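Local structure of binding component of ABC transporter (Wolinella succinogenes, 3K4U) at residues 7-12 against 65-70. The protein probably serves as the solute-binding component of an ABC transporter and binds lysine in its pocket. Sequence-based numbering, arbitrary orientation.
With LYS (lysine), chain K.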
ATOM      1  N   LEU E   7      -1.739  11.624  39.639  1.00 27.41           N
ATOM      2  CA  LEU E   7      -0.769  11.839  38.618  1.00 22.77           C
ATOM      3  C   LEU E   7      -0.338  13.284  38.651  1.00 20.90           C
ATOM      4  O   LEU E   7      -1.121  14.162  38.338  1.00 19.65           O
ATOM      5  CB  LEU E   7      -1.347  11.486  37.237  1.00 21.17           C
ATOM      6  CG  LEU E   7      -0.403  11.811  36.077  1.00  6.25           C
ATOM      7  CD1 LEU E   7       0.870  10.975  36.184  1.00 19.57           C
ATOM      8  CD2 LEU E   7      -1.116  11.673  34.758  1.00 20.34           C
ATOM      9  N   ARG E   8       0.926  13.522  38.973  1.00 21.72           N
ATOM     10  CA  ARG E   8       1.472  14.888  39.098  1.00 23.01           C
ATOM     11  C   ARG E   8       2.178  15.368  37.839  1.00 23.72           C
ATOM     12  O   ARG E   8       3.182  14.784  37.419  1.00 24.60           O
ATOM     13  CB  ARG E   8       2.433  14.943  40.283  1.00 23.78           C
ATOM     14  CG  ARG E   8       1.815  14.384  41.560  1.00 36.09           C
ATOM     15  CD  ARG E   8       2.649  14.688  42.779  1.00 25.67           C
ATOM     16  NE  ARG E   8       3.532  13.583  43.176  1.00 36.88           N
ATOM     17  CZ  ARG E   8       4.860  13.580  43.047  1.00 26.75           C
ATOM     18  NH1 ARG E   8       5.576  12.538  43.459  1.00 36.37           N
ATOM     19  NH2 ARG E   8       5.475  14.625  42.522  1.00 36.27           N
ATOM     20  N   VAL E   9       1.665  16.441  37.242  1.00 23.36           N
ATOM     21  CA  VAL E   9       2.198  16.942  35.978  1.00 22.99           C
ATOM     22  C   VAL E   9       2.768  18.350  36.078  1.00 23.21           C
ATOM     23  O   VAL E   9       2.032  19.313  36.385  1.00 22.74           O
ATOM     24  CB  VAL E   9       1.118  17.000  34.896  1.00 22.70           C
ATOM     25  CG1 VAL E   9       1.765  17.322  33.514  1.00 17.52           C
ATOM     26  CG2 VAL E   9       0.328  15.701  34.847  1.00 17.28           C
ATOM     27  N   GLY E  10       4.060  18.470  35.756  1.00 22.81           N
ATOM     28  CA  GLY E  10       4.736  19.760  35.654  1.00 21.85           C
ATOM     29  C   GLY E  10       4.532  20.425  34.307  1.00 22.04           C
ATOM     30  O   GLY E  10       4.577  19.758  33.265  1.00 22.41           O
ATOM     31  N   LEU E  11       4.300  21.742  34.335  1.00 22.02           N
ATOM     32  CA  LEU E  11       4.099  22.538  33.138  1.00 22.55           C
ATOM     33  C   LEU E  11       4.266  23.994  33.440  1.00 23.77           C
ATOM     34  O   LEU E  11       4.200  24.396  34.592  1.00 24.49           O
ATOM     35  CB  LEU E  11       2.737  22.293  32.475  1.00 22.71           C
ATOM     36  CG  LEU E  11       1.409  22.048  33.174  1.00 19.69           C
ATOM     37  CD1 LEU E  11       1.219  22.976  34.380  1.00 22.91           C
ATOM     38  CD2 LEU E  11       0.286  22.244  32.190  1.00 22.13           C
ATOM     39  N   GLU E  12       4.533  24.780  32.400  1.00 24.15           N
ATOM     40  CA  GLU E  12       4.779  26.200  32.554  1.00 23.65           C
ATOM     41  C   GLU E  12       3.700  26.946  31.804  1.00 23.61           C
ATOM     42  O   GLU E  12       3.615  26.852  30.564  1.00 25.29           O
ATOM     43  CB  GLU E  12       6.163  26.587  32.030  1.00 23.81           C
ATOM     44  CG  GLU E  12       6.637  27.953  32.562  1.00 32.18           C
ATOM     45  CD  GLU E  12       7.716  28.587  31.719  1.00 25.03           C
ATOM     46  OE1 GLU E  12       7.595  28.525  30.473  1.00 33.04           O
ATOM     47  OE2 GLU E  12       8.675  29.167  32.294  1.00 32.18           O
ATOM     48  N   PHE E  65       7.559  15.802  40.277  1.00 21.99           N
ATOM     49  CA  PHE E  65       6.416  15.264  39.496  1.00 20.52           C
ATOM     50  C   PHE E  65       6.676  13.989  38.690  1.00 20.23           C
ATOM     51  O   PHE E  65       7.760  13.457  38.707  1.00 20.06           O
ATOM     52  CB  PHE E  65       5.722  16.329  38.671  1.00 20.60           C
ATOM     53  CG  PHE E  65       6.604  17.445  38.242  1.00 11.94           C
ATOM     54  CD1 PHE E  65       7.199  17.433  36.999  1.00 21.63           C
ATOM     55  CD2 PHE E  65       6.791  18.539  39.052  1.00 21.31           C
ATOM     56  CE1 PHE E  65       8.010  18.491  36.573  1.00 12.98           C
ATOM     57  CE2 PHE E  65       7.592  19.586  38.656  1.00 12.83           C
ATOM     58  CZ  PHE E  65       8.205  19.564  37.402  1.00 22.20           C
ATOM     59  N   ASP E  66       5.662  13.489  37.995  1.00 21.07           N
ATOM     60  CA  ASP E  66       5.749  12.192  37.332  1.00 21.32           C
ATOM     61  C   ASP E  66       6.061  12.271  35.832  1.00 20.62           C
ATOM     62  O   ASP E  66       6.736  11.391  35.279  1.00 20.18           O
ATOM     63  CB  ASP E  66       4.489  11.395  37.622  1.00 22.52           C
ATOM     64  CG  ASP E  66       4.255  11.229  39.125  1.00 48.06           C
ATOM     65  OD1 ASP E  66       5.260  11.004  39.839  1.00 24.36           O
ATOM     66  OD2 ASP E  66       3.095  11.339  39.609  1.00 23.68           O
ATOM     67  N   ILE E  67       5.612  13.357  35.206  1.00 19.82           N
ATOM     68  CA  ILE E  67       5.641  13.532  33.754  1.00 18.38           C
ATOM     69  C   ILE E  67       5.596  15.036  33.450  1.00 19.54           C
ATOM     70  O   ILE E  67       5.110  15.811  34.270  1.00 20.47           O
ATOM     71  CB  ILE E  67       4.416  12.800  33.136  1.00 16.66           C
ATOM     72  CG1 ILE E  67       4.436  12.793  31.587  1.00 10.90           C
ATOM     73  CG2 ILE E  67       3.144  13.378  33.682  1.00 10.17           C
ATOM     74  CD1 ILE E  67       3.529  11.784  30.939  1.00 12.72           C
ATOM     75  N   ILE E  68       6.140  15.451  32.303  1.00 19.81           N
ATOM     76  CA  ILE E  68       6.124  16.854  31.857  1.00 19.25           C
ATOM     77  C   ILE E  68       5.248  16.939  30.620  1.00 20.72           C
ATOM     78  O   ILE E  68       5.578  16.385  29.584  1.00 21.94           O
ATOM     79  CB  ILE E  68       7.523  17.295  31.398  1.00 18.42           C
ATOM     80  CG1 ILE E  68       8.496  17.454  32.572  1.00 10.63           C
ATOM     81  CG2 ILE E  68       7.477  18.609  30.600  1.00  9.44           C
ATOM     82  CD1 ILE E  68       9.863  17.966  32.104  1.00 17.00           C
ATOM     83  N   ILE E  69       4.131  17.631  30.690  1.00 21.03           N
ATOM     84  CA  ILE E  69       3.324  17.796  29.502  1.00 20.64           C
ATOM     85  C   ILE E  69       3.204  19.292  29.299  1.00 21.37           C
ATOM     86  O   ILE E  69       2.239  19.916  29.705  1.00 22.69           O
ATOM     87  CB  ILE E  69       1.970  17.098  29.629  1.00 20.66           C
ATOM     88  CG1 ILE E  69       2.156  15.660  30.076  1.00 22.74           C
ATOM     89  CG2 ILE E  69       1.234  17.052  28.302  1.00 22.28           C
ATOM     90  CD1 ILE E  69       0.845  14.995  30.458  1.00 20.55           C
ATOM     91  N   SER E  70       4.222  19.851  28.661  1.00 21.06           N
ATOM     92  CA  SER E  70       4.429  21.278  28.553  1.00 19.57           C
ATOM     93  C   SER E  70       4.822  21.656  27.145  1.00 18.93           C
ATOM     94  O   SER E  70       5.485  22.648  26.939  1.00 18.39           O
ATOM     95  CB  SER E  70       5.530  21.705  29.513  1.00 18.90           C
ATOM     96  OG  SER E  70       5.249  23.001  30.018  1.00 33.67           O
TER
HETATM   97  N   LYS K 501       8.872  23.807  22.258  1.00 30.74           N
HETATM   98  CA  LYS K 501       9.368  24.821  23.165  1.00 30.80           C
HETATM   99  C   LYS K 501      10.580  24.252  23.868  1.00 30.93           C
HETATM  100  O   LYS K 501      10.636  23.044  24.088  1.00 30.69           O
HETATM  101  CB  LYS K 501       8.296  25.174  24.206  1.00 30.98           C
HETATM  102  CG  LYS K 501       8.465  26.524  24.863  1.00 24.16           C
HETATM  103  CD  LYS K 501       8.003  26.475  26.277  1.00 30.39           C
HETATM  104  CE  LYS K 501       7.811  27.868  26.885  1.00 25.37           C
HETATM  105  NZ  LYS K 501       7.048  27.833  28.161  1.00 30.30           N
HETATM  106  OXT LYS K 501      11.509  24.969  24.232  1.00 31.04           O
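Val9 pairs with Ile67 and Gly10 with Ile68 where two parallel strands meet in one lobe of a family 3 solute-binding protein, a worked example of how a short sheet is bonded along its length and delivers a residue to the ligand. Strand 6-11 is the middle one of three, bonded to 45-50 on its other edge, the 2-1-3 order of a type II periplasmic binding protein fold.

Backbone bonds form the ladder: Asp66 N gives to Arg8 O (2.9 Å), Gly10 N to Ile67 O, and, weakly, Ile69 N to Gly10 O. Side chains prolong it at both ends. Arg8 N points almost straight at Asp66 OD2 (3.1 Å, 170°), on the anti side of the carboxylate and out of its plane, so Asp66 holds Arg8 through backbone N and O alike. Asp66 OD1 lies over one face of the Arg8 guanidinium, 3.9 Å from Arg8 NH1, a long salt bridge of charge alone; NH2 is bonded to Glu63 O.

Apolar contacts fill one face of the sheet. Val9 lies alongside Ile67, CG2 to CG2 at 3.8 Å, while its CG1, anti to the backbone N (chi1 -171°), meets Ile69 CG1. Met38 of helix 30-41 packs against both isoleucines. The opposite face carries a CH-pi contact: the Phe65 ring lies flat over Gly10, whose CA sits 3.6 Å from the ring centroid, 13° off the normal.

Toward the pocket, Ser70 OG accepts a bond from Glu12 N (3.1 Å), which helps to hold the backbone from which the Glu12 side chain reaches out, extended beyond CG, to the ligand. There Glu12 OE1 accepts a hydrogen bond from NZ of the bound lysine.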